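Long-range contact in FOG-3 protein (Caenorhabditis elegans, PDB 5TD6), which specifies sperm fate in the nematode germline as an RNA-binding multimer, its BTG/Tob domain being the part described here: residues 44-54 and 92-103. The protein carries 2 engineered substitutions. Numbering follows the deposited sequence.
Sequences WDVNHPKNGEM and ANPGHVFVRLSE. Engineered in segment 44-54: N47 (natural residue His).
P94 lies over one face of the W44 indole, its CD 3.7 Å from the centroid of the W44 six-membered ring and 9° off the ring normal, a CH-pi contact. P94 CG sits toward the five-membered ring, 3.5 Å from W44 CE2. At a slant to the six-membered ring, N93 C comes 3.3 Å from W44 CH2 and A92 O 3.3 Å from W44 CZ3. With CG anti to the backbone N (chi1 -154°), W44 swings its indole under the proline. With an alanine in place of W44, one side of the P94 ring would probably lose its aromatic cover. P49 closes in on P94, its CB 4.1 Å from P94 CB. P94 belongs to the type II turn N93-H96, which links strands 89-93 and 96-100 as a beta hairpin in the BTG/Tob domain; loop 44-52 packs against this turn. The E53 carboxylate lies nearly coplanar with the N93 amide, and N93 ND2 donates to the anti lone pair of E53 OE2 at 2.7 Å. That same oxygen is at the edge of the F98 ring. R100 NH2 reaches E53 OE1 from above the carboxylate plane in a 3.1 Å salt bridge; E107 shares that nitrogen. R56 holds N93 OD1.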
loop_
_atom_site.group_PDB
_atom_site.type_symbol
_atom_site.label_atom_id
_atom_site.label_comp_id
_atom_site.label_asym_id
_atom_site.label_seq_id
_atom_site.Cartn_x
_atom_site.Cartn_y
_atom_site.Cartn_z
ATOM N N TRP B 44 -1.325 -9.035 -19.952
ATOM C CA TRP B 44 -0.280 -8.195 -19.350
ATOM C C TRP B 44 0.919 -8.022 -20.288
ATOM O O TRP B 44 1.634 -8.978 -20.585
ATOM C CB TRP B 44 0.176 -8.799 -18.024
ATOM C CG TRP B 44 0.732 -7.804 -17.047
ATOM C CD1 TRP B 44 2.051 -7.554 -16.791
ATOM C CD2 TRP B 44 -0.018 -6.953 -16.168
ATOM N NE1 TRP B 44 2.169 -6.586 -15.816
ATOM C CE2 TRP B 44 0.912 -6.208 -15.415
ATOM C CE3 TRP B 44 -1.383 -6.751 -15.940
ATOM C CZ2 TRP B 44 0.515 -5.261 -14.468
ATOM C CZ3 TRP B 44 -1.773 -5.803 -14.980
ATOM C CH2 TRP B 44 -0.835 -5.087 -14.263
ATOM N N ASP B 45 1.133 -6.796 -20.747
ATOM C CA ASP B 45 2.262 -6.485 -21.623
ATOM C C ASP B 45 2.954 -5.214 -21.122
ATOM O O ASP B 45 2.465 -4.108 -21.329
ATOM C CB ASP B 45 1.776 -6.338 -23.074
ATOM C CG ASP B 45 2.877 -5.906 -24.048
ATOM O OD1 ASP B 45 4.053 -5.723 -23.656
ATOM O OD2 ASP B 45 2.549 -5.769 -25.241
ATOM N N VAL B 46 4.099 -5.379 -20.468
ATOM C CA VAL B 46 4.744 -4.239 -19.813
ATOM C C VAL B 46 5.177 -3.183 -20.813
ATOM O O VAL B 46 5.305 -2.018 -20.451
ATOM C CB VAL B 46 5.961 -4.669 -18.967
ATOM C CG1 VAL B 46 5.508 -5.540 -17.813
ATOM C CG2 VAL B 46 6.994 -5.406 -19.816
ATOM N N ASN B 47 5.394 -3.583 -22.070
ATOM C CA ASN B 47 5.795 -2.635 -23.112
ATOM C C ASN B 47 4.618 -1.821 -23.629
ATOM O O ASN B 47 4.807 -0.772 -24.237
ATOM C CB ASN B 47 6.491 -3.369 -24.267
ATOM C CG ASN B 47 7.834 -3.941 -23.849
ATOM O OD1 ASN B 47 8.498 -3.378 -22.988
ATOM N ND2 ASN B 47 8.236 -5.049 -24.453
ATOM N N HIS B 48 3.399 -2.301 -23.382
ATOM C CA HIS B 48 2.208 -1.532 -23.729
ATOM C C HIS B 48 1.182 -1.629 -22.606
ATOM O O HIS B 48 0.282 -2.456 -22.649
ATOM C CB HIS B 48 1.623 -2.013 -25.065
ATOM C CG HIS B 48 2.572 -1.870 -26.216
ATOM N ND1 HIS B 48 3.436 -2.874 -26.599
ATOM C CD2 HIS B 48 2.825 -0.822 -27.037
ATOM C CE1 HIS B 48 4.167 -2.458 -27.618
ATOM N NE2 HIS B 48 3.818 -1.214 -27.901
ATOM N N PRO B 49 1.323 -0.769 -21.588
ATOM C CA PRO B 49 0.488 -0.840 -20.380
ATOM C C PRO B 49 -1.017 -0.773 -20.664
ATOM O O PRO B 49 -1.795 -1.372 -19.923
ATOM C CB PRO B 49 0.945 0.379 -19.560
ATOM C CG PRO B 49 2.364 0.667 -20.050
ATOM C CD PRO B 49 2.338 0.302 -21.517
ATOM N N LYS B 50 -1.429 -0.065 -21.711
ATOM C CA LYS B 50 -2.860 0.095 -21.972
ATOM C C LYS B 50 -3.476 -1.108 -22.681
ATOM O O LYS B 50 -4.685 -1.318 -22.598
ATOM C CB LYS B 50 -3.120 1.361 -22.786
ATOM C CG LYS B 50 -3.105 2.643 -21.965
ATOM C CD LYS B 50 -3.414 3.859 -22.839
ATOM C CE LYS B 50 -3.347 5.159 -22.047
ATOM N NZ LYS B 50 -4.360 5.192 -20.957
ATOM N N ASN B 51 -2.658 -1.890 -23.379
ATOM C CA ASN B 51 -3.154 -3.087 -24.061
ATOM C C ASN B 51 -3.832 -4.012 -23.059
ATOM O O ASN B 51 -3.209 -4.465 -22.095
ATOM C CB ASN B 51 -2.020 -3.835 -24.776
ATOM C CG ASN B 51 -1.573 -3.151 -26.071
ATOM O OD1 ASN B 51 -2.075 -2.088 -26.441
ATOM N ND2 ASN B 51 -0.612 -3.762 -26.752
ATOM N N GLY B 52 -5.120 -4.262 -23.271
ATOM C CA GLY B 52 -5.882 -5.151 -22.413
ATOM C C GLY B 52 -6.509 -4.465 -21.211
ATOM O O GLY B 52 -7.106 -5.123 -20.366
ATOM N N GLU B 53 -6.370 -3.147 -21.141
ATOM C CA GLU B 53 -6.875 -2.360 -20.013
ATOM C C GLU B 53 -8.349 -2.627 -19.688
ATOM O O GLU B 53 -8.740 -2.754 -18.519
ATOM C CB GLU B 53 -6.657 -0.874 -20.305
ATOM C CG GLU B 53 -7.603 0.068 -19.609
ATOM C CD GLU B 53 -7.138 1.499 -19.707
ATOM O OE1 GLU B 53 -7.865 2.335 -20.285
ATOM O OE2 GLU B 53 -6.042 1.789 -19.191
ATOM N N MET B 54 -9.163 -2.728 -20.726
ATOM C CA MET B 54 -10.589 -2.910 -20.538
ATOM C C MET B 54 -10.900 -4.310 -20.044
ATOM O O MET B 54 -11.746 -4.489 -19.172
ATOM C CB MET B 54 -11.336 -2.618 -21.841
ATOM C CG MET B 54 -11.251 -1.161 -22.255
ATOM S SD MET B 54 -11.889 -0.084 -20.951
ATOM C CE MET B 54 -13.576 -0.682 -20.852
ATOM N N ALA B 92 -6.011 -2.035 -13.389
ATOM C CA ALA B 92 -4.633 -2.381 -13.092
ATOM C C ALA B 92 -3.917 -2.651 -14.407
ATOM O O ALA B 92 -4.257 -3.585 -15.132
ATOM C CB ALA B 92 -4.559 -3.581 -12.163
ATOM N N ASN B 93 -2.950 -1.788 -14.714
ATOM C CA ASN B 93 -2.074 -1.898 -15.868
ATOM C C ASN B 93 -0.614 -1.979 -15.406
ATOM O O ASN B 93 -0.299 -1.558 -14.288
ATOM C CB ASN B 93 -2.231 -0.683 -16.784
ATOM C CG ASN B 93 -3.613 -0.570 -17.400
ATOM O OD1 ASN B 93 -4.329 -1.563 -17.552
ATOM N ND2 ASN B 93 -3.985 0.654 -17.783
ATOM N N PRO B 94 0.285 -2.474 -16.272
ATOM C CA PRO B 94 1.716 -2.361 -15.958
ATOM C C PRO B 94 2.075 -0.927 -15.537
ATOM O O PRO B 94 1.813 0.018 -16.272
ATOM C CB PRO B 94 2.395 -2.760 -17.267
ATOM C CG PRO B 94 1.419 -3.730 -17.904
ATOM C CD PRO B 94 0.049 -3.201 -17.541
ATOM N N GLY B 95 2.610 -0.775 -14.332
ATOM C CA GLY B 95 3.046 0.528 -13.857
ATOM C C GLY B 95 1.947 1.420 -13.308
ATOM O O GLY B 95 2.227 2.527 -12.851
ATOM N N HIS B 96 0.698 0.951 -13.322
ATOM C CA HIS B 96 -0.413 1.883 -13.118
ATOM C C HIS B 96 -1.704 1.235 -12.648
ATOM O O HIS B 96 -2.385 0.536 -13.402
ATOM C CB HIS B 96 -0.698 2.648 -14.409
ATOM C CG HIS B 96 -1.527 3.878 -14.208
ATOM N ND1 HIS B 96 -2.243 4.468 -15.228
ATOM C CD2 HIS B 96 -1.763 4.622 -13.103
ATOM C CE1 HIS B 96 -2.862 5.540 -14.765
ATOM N NE2 HIS B 96 -2.592 5.652 -13.476
ATOM N N VAL B 97 -2.025 1.477 -11.386
ATOM C CA VAL B 97 -3.270 1.018 -10.801
ATOM C C VAL B 97 -4.047 2.273 -10.440
ATOM O O VAL B 97 -3.478 3.244 -9.909
ATOM C CB VAL B 97 -3.027 0.145 -9.561
ATOM C CG1 VAL B 97 -4.350 -0.419 -9.016
ATOM C CG2 VAL B 97 -2.075 -0.976 -9.902
ATOM N N PHE B 98 -5.333 2.278 -10.750
ATOM C CA PHE B 98 -6.094 3.502 -10.569
ATOM C C PHE B 98 -7.590 3.251 -10.593
ATOM O O PHE B 98 -8.037 2.198 -11.023
ATOM C CB PHE B 98 -5.720 4.525 -11.640
ATOM C CG PHE B 98 -5.987 4.068 -13.066
ATOM C CD1 PHE B 98 -5.040 3.342 -13.771
ATOM C CD2 PHE B 98 -7.171 4.416 -13.711
ATOM C CE1 PHE B 98 -5.282 2.944 -15.085
ATOM C CE2 PHE B 98 -7.416 4.027 -15.028
ATOM C CZ PHE B 98 -6.480 3.297 -15.714
ATOM N N VAL B 99 -8.338 4.235 -10.109
ATOM C CA VAL B 99 -9.799 4.244 -10.163
ATOM C C VAL B 99 -10.249 5.149 -11.302
ATOM O O VAL B 99 -9.681 6.224 -11.503
ATOM C CB VAL B 99 -10.407 4.758 -8.837
ATOM C CG1 VAL B 99 -11.921 4.981 -8.960
ATOM C CG2 VAL B 99 -10.081 3.797 -7.699
ATOM N N ARG B 100 -11.261 4.729 -12.050
ATOM C CA ARG B 100 -11.872 5.610 -13.048
ATOM C C ARG B 100 -13.367 5.352 -13.100
ATOM O O ARG B 100 -13.785 4.212 -13.281
ATOM C CB ARG B 100 -11.248 5.389 -14.423
ATOM C CG ARG B 100 -11.721 6.346 -15.475
ATOM C CD ARG B 100 -11.568 5.728 -16.851
ATOM N NE ARG B 100 -10.187 5.683 -17.313
ATOM C CZ ARG B 100 -9.758 4.859 -18.265
ATOM N NH1 ARG B 100 -10.604 4.007 -18.842
ATOM N NH2 ARG B 100 -8.486 4.880 -18.636
ATOM N N LEU B 101 -14.171 6.399 -12.932
ATOM C CA LEU B 101 -15.631 6.231 -12.876
ATOM C C LEU B 101 -16.271 6.104 -14.262
ATOM O O LEU B 101 -17.439 5.723 -14.383
ATOM C CB LEU B 101 -16.270 7.395 -12.116
ATOM C CG LEU B 101 -15.890 7.556 -10.640
ATOM C CD1 LEU B 101 -15.998 9.014 -10.226
ATOM C CD2 LEU B 101 -16.768 6.690 -9.752
ATOM N N SER B 102 -15.505 6.419 -15.303
ATOM C CA SER B 102 -15.989 6.330 -16.680
ATOM C C SER B 102 -14.845 6.575 -17.654
ATOM O O SER B 102 -13.967 7.385 -17.375
ATOM C CB SER B 102 -17.114 7.338 -16.936
ATOM O OG SER B 102 -16.682 8.660 -16.661
ATOM N N GLU B 103 -14.882 5.892 -18.797
ATOM C CA GLU B 103 -13.851 5.990 -19.836
ATOM C C GLU B 103 -13.318 7.412 -20.070
ATOM O O GLU B 103 -12.127 7.604 -20.320
ATOM C CB GLU B 103 -14.399 5.432 -21.152
ATOM C CG GLU B 103 -13.438 5.530 -22.324
ATOM C CD GLU B 103 -13.661 4.444 -23.363
ATOM O OE1 GLU B 103 -14.535 4.624 -24.239
ATOM O OE2 GLU B 103 -12.956 3.413 -23.311
HETATM O O HOH W 1 -6.956 -2.451 -16.323
#